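Local coordinates for protein aclacinomycin-N/aclacinomycin-A oxidase (Streptomyces galilaeus, PDB 2IPI) that oxidises the terminal sugar of aclacinomycin antibiotics in two successive steps, using a doubly covalently attached FAD and molecular oxygen and releasing hydrogen peroxide, at residues S288-F293 with L396-G401; L249-T254 with L305-D310; Y367-W372 with Q415-I420. One frame throughout, in Å; residues are numbered along the deposited sequence.

All three contacts lie in one seven-stranded antiparallel sheet. Contact 2 pairs strands 248-256 and 302-310 near one end, contact 1 pairs 290-296 and 391-398 in the middle, and contact 3 joins the end of outermost strand 360-368 to the start of 420-428. Strand 302-310 borders 290-296, so contacts 1 and 2 touch, with centres 11 Å apart. Contact 3 also touches contact 1, likewise 11 Å between centres, while contacts 2 and 3 are 21 Å apart. Along the chain contact 1 interleaves with each of the others, whereas contact 2 closes before contact 3 opens. The sheet thus carries the catalytic tyrosine of contact 1 on an interior strand, beside the bound aclacinomycin ligand.

Contact 1: residues S288-F293 with L396-G401; sequences SMHSVF and LYSYGG. With AKY (methyl (2S,4R)-2-ethyl-2,5,7-trihydroxy-6,11-dioxo-4-{[2,3,6-trideoxy-4-O-{2,6-dideoxy-4-O-[(2S,6S)-6-methyl-5-oxotetrahydro-2h -pyran-2-yl]-alpha-D-lyxo-hexopyranosyl}-3-(dimethylamino)-D-ribo-hexopyranosyl]oxy}-1,2,3,4,6,11-hexahydrotetracene-1-c arboxylate), chain E.
Ser-398 meets Ser-291 through its side-chain hydroxyl where a regular antiparallel pair would use its carbonyl: Ser-398 OG accepts the N-H of Ser-291 at 2.9 Å. A chi1 of 64°, which sets OG between the backbone N and the carbonyl carbon, turns it to that N-H as strand 391-398 ends. Ser-398 N returns a bond to Ser-291 O at 3.0 Å. The hydroxyl of Ser-291 itself is buried and finds no hydrogen-bonding partner. Further along, Phe-293 and Leu-396 form a regular hydrogen-bonded pair, with N of Phe-293 2.7 Å from O of Leu-396. Between these sites Val-292 and Tyr-397 are a non-hydrogen-bonded pair whose side chains lie side by side, pointing the same way. Both valine methyls meet the CE2 side of the phenol ring, CG2 of Val-292 coming 3.3 Å from CE2 of Tyr-397, while His-290 NE2 stands at the ring's edge, 4.2 Å from Tyr-397 CD2. Trp-423 and Tyr-163 also touch this tyrosine. Tyr-397 OH lies 3.2 Å from C40 of the bound AKY, the carbon next to the terminal sugar ketone. Since Tyr-397 is an active-site proton acceptor, that position is consistent with taking a proton from this carbon in the second oxidation.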
loop_
_atom_site.group_PDB
_atom_site.type_symbol
_atom_site.label_atom_id
_atom_site.label_comp_id
_atom_site.label_asym_id
_atom_site.label_seq_id
_atom_site.Cartn_x
_atom_site.Cartn_y
_atom_site.Cartn_z
ATOM N N SER A 288 -19.613 0.577 -1.534
ATOM C CA SER A 288 -19.140 1.818 -0.941
ATOM C C SER A 288 -18.709 1.650 0.512
ATOM O O SER A 288 -18.228 2.627 1.085
ATOM C CB SER A 288 -20.228 2.895 -1.048
ATOM O OG SER A 288 -20.368 3.237 -2.418
ATOM N N MET A 289 -18.862 0.461 1.075
ATOM C CA MET A 289 -18.423 0.205 2.459
ATOM C C MET A 289 -16.964 -0.203 2.526
ATOM O O MET A 289 -16.464 -0.906 1.640
ATOM C CB MET A 289 -19.296 -0.902 3.075
ATOM C CG MET A 289 -19.347 -0.951 4.596
ATOM S SD MET A 289 -19.971 -2.504 5.294
ATOM C CE MET A 289 -18.511 -3.536 5.175
ATOM N N HIS A 290 -16.234 0.209 3.557
ATOM C CA HIS A 290 -14.896 -0.300 3.834
ATOM C C HIS A 290 -14.804 -0.748 5.295
ATOM O O HIS A 290 -15.397 -0.104 6.172
ATOM C CB HIS A 290 -13.842 0.759 3.527
ATOM C CG HIS A 290 -12.422 0.358 3.780
ATOM N ND1 HIS A 290 -11.706 0.829 4.866
ATOM C CD2 HIS A 290 -11.570 -0.451 3.118
ATOM C CE1 HIS A 290 -10.485 0.332 4.860
ATOM N NE2 HIS A 290 -10.380 -0.455 3.801
ATOM N N SER A 291 -14.077 -1.834 5.557
ATOM C CA SER A 291 -13.784 -2.216 6.930
ATOM C C SER A 291 -12.386 -2.830 7.036
ATOM O O SER A 291 -11.913 -3.464 6.103
ATOM C CB SER A 291 -14.793 -3.193 7.524
ATOM O OG SER A 291 -14.640 -4.502 7.025
ATOM N N VAL A 292 -11.812 -2.618 8.207
ATOM C CA VAL A 292 -10.580 -3.225 8.672
ATOM C C VAL A 292 -10.863 -4.009 9.956
ATOM O O VAL A 292 -11.399 -3.437 10.903
ATOM C CB VAL A 292 -9.493 -2.180 8.937
ATOM C CG1 VAL A 292 -8.209 -2.852 9.406
ATOM C CG2 VAL A 292 -9.253 -1.356 7.682
ATOM N N PHE A 293 -10.537 -5.295 9.956
ATOM C CA PHE A 293 -10.782 -6.077 11.188
ATOM C C PHE A 293 -9.430 -6.239 11.865
ATOM O O PHE A 293 -8.584 -6.966 11.365
ATOM C CB PHE A 293 -11.474 -7.397 10.904
ATOM C CG PHE A 293 -12.303 -7.963 12.063
ATOM C CD1 PHE A 293 -13.203 -8.983 11.834
ATOM C CD2 PHE A 293 -12.169 -7.454 13.341
ATOM C CE1 PHE A 293 -13.978 -9.493 12.873
ATOM C CE2 PHE A 293 -12.916 -7.953 14.392
ATOM C CZ PHE A 293 -13.809 -8.980 14.143
ATOM N N LEU A 396 -7.677 -7.757 8.642
ATOM C CA LEU A 396 -8.386 -8.217 7.463
ATOM C C LEU A 396 -9.124 -7.023 6.850
ATOM O O LEU A 396 -9.875 -6.361 7.566
ATOM C CB LEU A 396 -9.379 -9.342 7.751
ATOM C CG LEU A 396 -8.906 -10.437 8.708
ATOM C CD1 LEU A 396 -10.087 -11.298 9.158
ATOM C CD2 LEU A 396 -7.838 -11.288 8.044
ATOM N N TYR A 397 -8.888 -6.774 5.567
ATOM C CA TYR A 397 -9.518 -5.680 4.841
ATOM C C TYR A 397 -10.577 -6.151 3.858
ATOM O O TYR A 397 -10.327 -7.033 3.035
ATOM C CB TYR A 397 -8.464 -4.862 4.060
ATOM C CG TYR A 397 -7.399 -4.335 4.984
ATOM C CD1 TYR A 397 -6.361 -5.156 5.446
ATOM C CD2 TYR A 397 -7.437 -3.021 5.408
ATOM C CE1 TYR A 397 -5.395 -4.657 6.300
ATOM C CE2 TYR A 397 -6.474 -2.519 6.261
ATOM C CZ TYR A 397 -5.456 -3.339 6.707
ATOM O OH TYR A 397 -4.500 -2.820 7.553
ATOM N N SER A 398 -11.760 -5.550 3.951
ATOM C CA SER A 398 -12.741 -5.753 2.890
ATOM C C SER A 398 -12.082 -5.238 1.597
ATOM O O SER A 398 -11.390 -4.212 1.669
ATOM C CB SER A 398 -14.065 -5.069 3.183
ATOM O OG SER A 398 -13.928 -3.657 3.243
ATOM N N TYR A 399 -12.262 -5.943 0.501
ATOM C CA TYR A 399 -11.574 -5.652 -0.760
ATOM C C TYR A 399 -12.445 -6.057 -1.939
ATOM O O TYR A 399 -13.651 -6.300 -1.819
ATOM C CB TYR A 399 -10.232 -6.376 -0.838
ATOM C CG TYR A 399 -9.179 -5.736 -1.715
ATOM C CD1 TYR A 399 -8.576 -6.477 -2.729
ATOM C CD2 TYR A 399 -8.759 -4.420 -1.563
ATOM C CE1 TYR A 399 -7.604 -5.936 -3.562
ATOM C CE2 TYR A 399 -7.787 -3.868 -2.382
ATOM C CZ TYR A 399 -7.211 -4.627 -3.378
ATOM O OH TYR A 399 -6.245 -4.071 -4.190
ATOM N N GLY A 400 -11.830 -6.129 -3.128
ATOM C CA GLY A 400 -12.624 -6.522 -4.293
ATOM C C GLY A 400 -13.357 -5.319 -4.854
ATOM O O GLY A 400 -12.748 -4.256 -5.024
ATOM N N GLY A 401 -14.653 -5.453 -5.131
ATOM C CA GLY A 401 -15.377 -4.276 -5.618
ATOM C C GLY A 401 -15.045 -3.988 -7.076
ATOM O O GLY A 401 -14.885 -4.857 -7.938
HETATM O O15 AKY E . -2.889 -1.484 4.039
HETATM C C42 AKY E . -2.516 -0.937 5.094
HETATM C C40 AKY E . -3.601 -0.224 5.937
HETATM C C38 AKY E . -3.139 0.309 7.232
HETATM C C39 AKY E . -1.114 -1.194 5.782
HETATM C C41 AKY E . -0.304 -2.256 5.916
HETATM O O14 AKY E . -0.752 -0.244 6.758
HETATM C C37 AKY E . -1.780 -0.052 7.721
HETATM O O13 AKY E . -1.416 0.845 8.739
HETATM C C35 AKY E . -0.734 0.290 9.824
HETATM C C34 AKY E . -1.603 0.182 11.081
HETATM C C36 AKY E . -2.985 -0.019 10.778
HETATM O O11 AKY E . -1.451 1.345 12.061
HETATM C C33 AKY E . 0.595 0.982 10.072
HETATM O O12 AKY E . 1.551 1.084 8.896
HETATM C C32 AKY E . 0.500 2.127 10.868
HETATM C C31 AKY E . -0.013 1.833 12.145
HETATM O O7 AKY E . 0.271 0.298 18.450
HETATM C C7 AKY E . 0.929 1.242 19.297
HETATM C C8 AKY E . 0.055 2.417 19.502
HETATM C C9 AKY E . -0.970 2.129 20.570
HETATM O O9 AKY E . -1.555 0.919 20.233
HETATM C C13 AKY E . -1.914 3.274 20.645
HETATM C C14 AKY E . -2.568 3.321 19.263
HETATM C C20 AKY E . 1.203 0.522 20.579
HETATM C C19 AKY E . 0.598 0.829 21.800
HETATM C C10 AKY E . -0.254 2.073 21.865
HETATM C C11 AKY E . 0.954 0.144 22.962
HETATM C C18 AKY E . 1.932 -0.849 22.925
HETATM C C17 AKY E . 2.554 -1.166 21.711
HETATM C C6 AKY E . 2.170 -0.483 20.563
HETATM O O6 AKY E . 2.753 -0.760 19.377
HETATM C C12 AKY E . 2.318 -1.492 24.123
HETATM O O3 AKY E . 1.769 -1.234 25.216
HETATM C C15 AKY E . 3.363 -2.449 24.084
HETATM C C1 AKY E . 3.793 -3.033 25.274
HETATM C C2 AKY E . 4.850 -3.943 25.303
HETATM C C3 AKY E . 5.468 -4.269 24.096
HETATM C C16 AKY E . 3.996 -2.768 22.862
HETATM C C5 AKY E . 3.592 -2.127 21.671
HETATM O O5 AKY E . 4.122 -2.302 20.556
HETATM C C4 AKY E . 5.049 -3.694 22.899
HETATM O O4 AKY E . 5.708 -4.048 21.765
HETATM O O18 AKY E . 0.756 0.914 12.938
HETATM C C45 AKY E . 0.888 0.231 17.156
HETATM C C43 AKY E . 0.700 3.253 22.024
HETATM O O16 AKY E . 1.821 3.252 21.503
HETATM O O17 AKY E . 0.347 4.337 22.773
HETATM C C44 AKY E . 1.303 4.463 23.833
HETATM O O19 AKY E . 1.035 1.487 16.541
HETATM C C47 AKY E . 0.456 -0.598 14.808
HETATM N N11 AKY E . 1.402 -1.534 14.173
HETATM C C52 AKY E . 0.903 -2.647 13.441
HETATM C C51 AKY E . 2.637 -1.013 13.691
HETATM C C46 AKY E . 0.064 -0.704 16.277
HETATM C C48 AKY E . 0.327 0.842 14.311
HETATM C C49 AKY E . 1.205 1.764 15.140
HETATM C C50 AKY E . 2.550 2.258 14.594
#

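Contact 2: residues L249-T254 with L305-D310; sequences LRHIVT and LDIQID
Arg-250 crosses Asp-306 at a slant and runs alongside Gln-308, so its guanidinium meets two partners of the opposite strand differently. Asp-306 OD2 lies at the guanidinium edge, in its plane, and takes a weak but fairly straight bond from Arg-250 NH1 (3.4 Å, 166° at the hydrogen); this salt bridge joins groups whose planes are 67° apart. The chain of Arg-250 bends at chi3 (-61°), which turns NE off the line of the CB-CG-CD chain, and Gln-308 CB lies over one guanidinium face. The glutamine amide, steeply turned from the guanidinium, reaches instead for His-290 ND1 with a weak bond from NE2. Strands 248-256 and 302-310 pair antiparallel here within a seven-stranded sheet, and strand 336-342 flanks 248-256. On the other face Leu-249, His-251 and Val-253 pair with Ile-309, Ile-307 and Leu-305, and helix 316-327 packs on that side. Val-253 N donates almost straight to Leu-305 O at 3.0 Å. The imidazole of His-251 carries Leu-249 CD1 at its edge, while its NE2 is hydrogen-bonded to Glu-317 of the helix.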
loop_
_atom_site.group_PDB
_atom_site.type_symbol
_atom_site.label_atom_id
_atom_site.label_comp_id
_atom_site.label_asym_id
_atom_site.label_seq_id
_atom_site.Cartn_x
_atom_site.Cartn_y
_atom_site.Cartn_z
ATOM N N LEU A 249 -19.954 7.760 7.710
ATOM C CA LEU A 249 -20.600 7.102 8.849
ATOM C C LEU A 249 -19.725 5.940 9.338
ATOM O O LEU A 249 -19.378 5.064 8.550
ATOM C CB LEU A 249 -21.989 6.596 8.485
ATOM C CG LEU A 249 -22.639 5.581 9.427
ATOM C CD1 LEU A 249 -22.635 6.053 10.872
ATOM C CD2 LEU A 249 -24.072 5.281 8.990
ATOM N N ARG A 250 -19.388 5.936 10.624
ATOM C CA ARG A 250 -18.521 4.906 11.173
ATOM C C ARG A 250 -19.146 4.120 12.320
ATOM O O ARG A 250 -19.785 4.673 13.222
ATOM C CB ARG A 250 -17.217 5.553 11.672
ATOM C CG ARG A 250 -16.072 4.556 11.789
ATOM C CD ARG A 250 -14.831 5.236 12.360
ATOM N NE ARG A 250 -14.366 6.325 11.500
ATOM C CZ ARG A 250 -13.559 6.165 10.457
ATOM N NH1 ARG A 250 -13.100 4.971 10.106
ATOM N NH2 ARG A 250 -13.198 7.230 9.742
ATOM N N HIS A 251 -18.951 2.799 12.290
ATOM C CA HIS A 251 -19.222 1.935 13.426
ATOM C C HIS A 251 -17.914 1.233 13.817
ATOM O O HIS A 251 -17.309 0.563 12.979
ATOM C CB HIS A 251 -20.244 0.827 13.190
ATOM C CG HIS A 251 -21.615 1.251 12.781
ATOM N ND1 HIS A 251 -22.675 0.382 12.710
ATOM C CD2 HIS A 251 -22.096 2.456 12.411
ATOM C CE1 HIS A 251 -23.756 1.035 12.307
ATOM N NE2 HIS A 251 -23.429 2.307 12.126
ATOM N N ILE A 252 -17.492 1.390 15.061
ATOM C CA ILE A 252 -16.451 0.546 15.633
ATOM C C ILE A 252 -17.100 -0.458 16.591
ATOM O O ILE A 252 -17.728 -0.057 17.572
ATOM C CB ILE A 252 -15.357 1.358 16.344
ATOM C CG1 ILE A 252 -14.447 0.511 17.235
ATOM C CG2 ILE A 252 -15.953 2.523 17.120
ATOM C CD1 ILE A 252 -14.073 1.126 18.564
ATOM N N VAL A 253 -16.952 -1.719 16.242
ATOM C CA VAL A 253 -17.457 -2.894 16.924
ATOM C C VAL A 253 -16.306 -3.596 17.640
ATOM O O VAL A 253 -15.311 -3.960 17.002
ATOM C CB VAL A 253 -18.103 -3.858 15.910
ATOM C CG1 VAL A 253 -18.856 -4.992 16.592
ATOM C CG2 VAL A 253 -19.040 -3.099 14.977
ATOM N N THR A 254 -16.394 -3.799 18.951
ATOM C CA THR A 254 -15.296 -4.411 19.691
ATOM C C THR A 254 -15.750 -5.597 20.535
ATOM O O THR A 254 -16.814 -5.557 21.168
ATOM C CB THR A 254 -14.620 -3.392 20.629
ATOM O OG1 THR A 254 -13.456 -2.843 20.000
ATOM C CG2 THR A 254 -14.155 -4.098 21.895
ATOM N N LEU A 305 -13.459 -4.378 14.869
ATOM C CA LEU A 305 -13.943 -4.279 13.492
ATOM C C LEU A 305 -14.275 -2.811 13.202
ATOM O O LEU A 305 -15.225 -2.304 13.805
ATOM C CB LEU A 305 -15.155 -5.168 13.318
ATOM C CG LEU A 305 -15.504 -5.944 12.065
ATOM C CD1 LEU A 305 -16.955 -5.698 11.638
ATOM C CD2 LEU A 305 -14.555 -5.623 10.913
ATOM N N ASP A 306 -13.524 -2.155 12.334
ATOM C CA ASP A 306 -13.685 -0.735 12.030
ATOM C C ASP A 306 -14.293 -0.541 10.648
ATOM O O ASP A 306 -13.654 -0.733 9.617
ATOM C CB ASP A 306 -12.344 -0.023 12.167
ATOM C CG ASP A 306 -12.415 1.485 12.024
ATOM O OD1 ASP A 306 -11.374 2.141 12.226
ATOM O OD2 ASP A 306 -13.488 2.031 11.709
ATOM N N ILE A 307 -15.555 -0.137 10.601
ATOM C CA ILE A 307 -16.318 -0.117 9.365
ATOM C C ILE A 307 -16.709 1.294 8.940
ATOM O O ILE A 307 -16.992 2.168 9.766
ATOM C CB ILE A 307 -17.565 -1.015 9.534
ATOM C CG1 ILE A 307 -18.886 -0.298 9.255
ATOM C CG2 ILE A 307 -17.617 -1.686 10.904
ATOM C CD1 ILE A 307 -20.098 -1.200 9.428
ATOM N N GLN A 308 -16.727 1.569 7.630
ATOM C CA GLN A 308 -17.153 2.923 7.253
ATOM C C GLN A 308 -17.901 2.910 5.923
ATOM O O GLN A 308 -17.752 1.972 5.148
ATOM C CB GLN A 308 -15.966 3.876 7.211
ATOM C CG GLN A 308 -15.034 3.678 6.028
ATOM C CD GLN A 308 -13.709 4.397 6.200
ATOM O OE1 GLN A 308 -13.611 5.628 6.089
ATOM N NE2 GLN A 308 -12.679 3.604 6.474
ATOM N N ILE A 309 -18.702 3.941 5.671
ATOM C CA ILE A 309 -19.463 4.059 4.437
ATOM C C ILE A 309 -19.897 5.512 4.208
ATOM O O ILE A 309 -19.933 6.309 5.143
ATOM C CB ILE A 309 -20.725 3.167 4.437
ATOM C CG1 ILE A 309 -21.285 2.887 3.059
ATOM C CG2 ILE A 309 -21.796 3.780 5.341
ATOM C CD1 ILE A 309 -22.113 1.636 2.898
ATOM N N ASP A 310 -20.228 5.842 2.964
ATOM C CA ASP A 310 -20.700 7.191 2.631
ATOM C C ASP A 310 -22.035 7.407 3.333
ATOM O O ASP A 310 -23.022 6.736 3.018
ATOM C CB ASP A 310 -20.793 7.331 1.127
ATOM C CG ASP A 310 -21.653 8.412 0.539
ATOM O OD1 ASP A 310 -21.763 9.521 1.100
ATOM O OD2 ASP A 310 -22.227 8.149 -0.551
#

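Contact 3: residues Y367-W372 with Q415-I420; sequences YLRKPW and QRDSII
Tyr-367 and Gln-415 make the tight end of this contact. CG of Gln-415, set anti to the carbonyl carbon by a chi1 of -70°, is the atom that lies over one face of the phenol, 3.8 Å from the centroid of the Tyr-367 ring and offset toward the rim, a CH-pi contact between side chains that cross at about a right angle. Beside it Ser-418 OG packs 3.4 Å from CB of Tyr-367, while its hydrogen bond goes to Glu-463; the phenol OH is bound to Lys-421. The backbones join where strand 360-368 ends and strand 420-428 begins. Leu-368 N donates to Ile-420 O at 2.9 Å, yet Leu-368 O accepts from N of Ile-419, 3.0 Å away. Two residues therefore stand opposite one, a beta bulge, and the buried N of Ile-420 is without a partner. On the face carrying Leu-368 and Ile-420, CD1 of Leu-368 meets CG2 of Ile-420 at 4.3 Å and lies over the centre of the Trp-372 ring. Ile-419 CD1 packs on CD of Pro-371 at 4.2 Å, with helix 262-278 beside them. The solvent side is polar instead: partly exposed Arg-369 grips exposed Asp-417 side-on, NE and NH2 both donating to OD1 of Asp-417, at 2.9 Å from NH2. Arg-369 is modelled in two conformers, so how constantly this salt bridge is kept is doubtful.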
loop_
_atom_site.group_PDB
_atom_site.type_symbol
_atom_site.label_atom_id
_atom_site.label_comp_id
_atom_site.label_asym_id
_atom_site.label_seq_id
_atom_site.Cartn_x
_atom_site.Cartn_y
_atom_site.Cartn_z
ATOM N N TYR A 367 -3.360 -11.724 -0.359
ATOM C CA TYR A 367 -4.607 -11.563 -1.081
ATOM C C TYR A 367 -5.436 -12.849 -1.007
ATOM O O TYR A 367 -4.972 -13.891 -1.471
ATOM C CB TYR A 367 -4.374 -11.240 -2.561
ATOM C CG TYR A 367 -3.949 -9.829 -2.869
ATOM C CD1 TYR A 367 -4.875 -8.786 -2.821
ATOM C CD2 TYR A 367 -2.646 -9.517 -3.212
ATOM C CE1 TYR A 367 -4.490 -7.499 -3.104
ATOM C CE2 TYR A 367 -2.244 -8.219 -3.496
ATOM C CZ TYR A 367 -3.182 -7.210 -3.441
ATOM O OH TYR A 367 -2.837 -5.907 -3.713
ATOM N N LEU A 368 -6.637 -12.828 -0.428
ATOM C CA LEU A 368 -7.419 -14.059 -0.347
ATOM C C LEU A 368 -8.462 -14.130 -1.462
ATOM O O LEU A 368 -9.228 -13.182 -1.651
ATOM C CB LEU A 368 -8.166 -14.216 0.982
ATOM C CG LEU A 368 -7.389 -14.079 2.288
ATOM C CD1 LEU A 368 -8.298 -14.198 3.512
ATOM C CD2 LEU A 368 -6.274 -15.101 2.368
ATOM N N ARG A 369 -8.536 -15.249 -2.161
ATOM C CA ARG A 369 -9.574 -15.450 -3.161
ATOM C C ARG A 369 -10.825 -16.072 -2.558
ATOM O O ARG A 369 -11.929 -15.883 -3.075
ATOM C CB ARG A 369 -9.098 -16.347 -4.297
ATOM C CG ARG A 369 -8.418 -15.620 -5.440
ATOM C CD ARG A 369 -8.079 -16.630 -6.542
ATOM N NE ARG A 369 -9.073 -16.581 -7.612
ATOM C CZ ARG A 369 -9.550 -17.653 -8.255
ATOM N NH1 ARG A 369 -9.182 -18.937 -7.924
ATOM N NH2 ARG A 369 -10.447 -17.436 -9.218
ATOM N N LYS A 370 -10.612 -16.814 -1.479
ATOM C CA LYS A 370 -11.667 -17.469 -0.714
ATOM C C LYS A 370 -11.346 -17.375 0.775
ATOM O O LYS A 370 -10.188 -17.159 1.140
ATOM C CB LYS A 370 -11.810 -18.931 -1.128
ATOM C CG LYS A 370 -12.337 -19.167 -2.523
ATOM C CD LYS A 370 -11.788 -20.440 -3.166
ATOM C CE LYS A 370 -12.732 -21.616 -3.194
ATOM N NZ LYS A 370 -13.234 -22.027 -4.537
ATOM N N PRO A 371 -12.336 -17.521 1.652
ATOM C CA PRO A 371 -12.100 -17.300 3.086
ATOM C C PRO A 371 -11.025 -18.223 3.658
ATOM O O PRO A 371 -10.661 -19.207 3.018
ATOM C CB PRO A 371 -13.452 -17.668 3.701
ATOM C CG PRO A 371 -14.443 -17.467 2.607
ATOM C CD PRO A 371 -13.717 -17.928 1.372
ATOM N N TRP A 372 -10.504 -17.934 4.850
ATOM C CA TRP A 372 -9.589 -18.837 5.537
ATOM C C TRP A 372 -10.220 -20.224 5.694
ATOM O O TRP A 372 -11.447 -20.349 5.591
ATOM C CB TRP A 372 -9.253 -18.306 6.917
ATOM C CG TRP A 372 -8.602 -16.976 7.056
ATOM C CD1 TRP A 372 -9.123 -15.849 7.635
ATOM C CD2 TRP A 372 -7.290 -16.614 6.616
ATOM N NE1 TRP A 372 -8.210 -14.821 7.572
ATOM C CE2 TRP A 372 -7.081 -15.263 6.952
ATOM C CE3 TRP A 372 -6.283 -17.333 5.957
ATOM C CZ2 TRP A 372 -5.891 -14.595 6.659
ATOM C CZ3 TRP A 372 -5.111 -16.661 5.672
ATOM C CH2 TRP A 372 -4.923 -15.324 6.018
ATOM N N GLN A 415 -3.601 -8.626 -9.207
ATOM C CA GLN A 415 -4.582 -9.252 -8.321
ATOM C C GLN A 415 -5.967 -8.663 -8.499
ATOM O O GLN A 415 -6.366 -7.737 -7.813
ATOM C CB GLN A 415 -4.093 -9.109 -6.875
ATOM C CG GLN A 415 -2.878 -9.971 -6.571
ATOM C CD GLN A 415 -1.554 -9.274 -6.800
ATOM O OE1 GLN A 415 -0.480 -9.856 -6.578
ATOM N NE2 GLN A 415 -1.589 -8.012 -7.234
ATOM N N ARG A 416 -6.738 -9.202 -9.447
ATOM C CA ARG A 416 -8.061 -8.632 -9.702
ATOM C C ARG A 416 -9.187 -9.613 -9.431
ATOM O O ARG A 416 -10.219 -9.556 -10.096
ATOM C CB ARG A 416 -8.121 -8.095 -11.144
ATOM C CG ARG A 416 -7.073 -7.016 -11.386
ATOM C CD ARG A 416 -7.353 -5.716 -10.634
ATOM N NE ARG A 416 -6.474 -4.655 -11.137
ATOM C CZ ARG A 416 -6.786 -3.360 -11.145
ATOM N NH1 ARG A 416 -7.955 -2.961 -10.675
ATOM N NH2 ARG A 416 -5.912 -2.479 -11.629
ATOM N N ASP A 417 -9.048 -10.513 -8.455
ATOM C CA ASP A 417 -10.206 -11.385 -8.149
ATOM C C ASP A 417 -10.043 -11.907 -6.717
ATOM O O ASP A 417 -10.170 -13.104 -6.476
ATOM C CB ASP A 417 -10.362 -12.502 -9.159
ATOM C CG ASP A 417 -11.532 -13.441 -8.976
ATOM O OD1 ASP A 417 -11.335 -14.676 -9.002
ATOM O OD2 ASP A 417 -12.690 -13.006 -8.790
ATOM N N SER A 418 -9.767 -10.959 -5.825
ATOM C CA SER A 418 -9.665 -11.209 -4.397
ATOM C C SER A 418 -10.804 -10.509 -3.649
ATOM O O SER A 418 -11.325 -9.488 -4.106
ATOM C CB SER A 418 -8.310 -10.776 -3.845
ATOM O OG SER A 418 -7.279 -11.614 -4.359
ATOM N N ILE A 419 -11.177 -11.079 -2.496
ATOM C CA ILE A 419 -12.326 -10.606 -1.734
ATOM C C ILE A 419 -11.889 -9.913 -0.450
ATOM O O ILE A 419 -12.635 -9.099 0.110
ATOM C CB ILE A 419 -13.283 -11.754 -1.373
ATOM C CG1 ILE A 419 -12.755 -12.709 -0.302
ATOM C CG2 ILE A 419 -13.693 -12.546 -2.616
ATOM C CD1 ILE A 419 -13.563 -13.988 -0.156
ATOM N N ILE A 420 -10.690 -10.250 0.027
ATOM C CA ILE A 420 -10.121 -9.704 1.244
ATOM C C ILE A 420 -8.606 -9.590 1.170
ATOM O O ILE A 420 -7.956 -10.451 0.586
ATOM C CB ILE A 420 -10.493 -10.581 2.455
ATOM C CG1 ILE A 420 -11.992 -10.642 2.760
ATOM C CG2 ILE A 420 -9.748 -10.130 3.703
ATOM C CD1 ILE A 420 -12.432 -11.940 3.403
#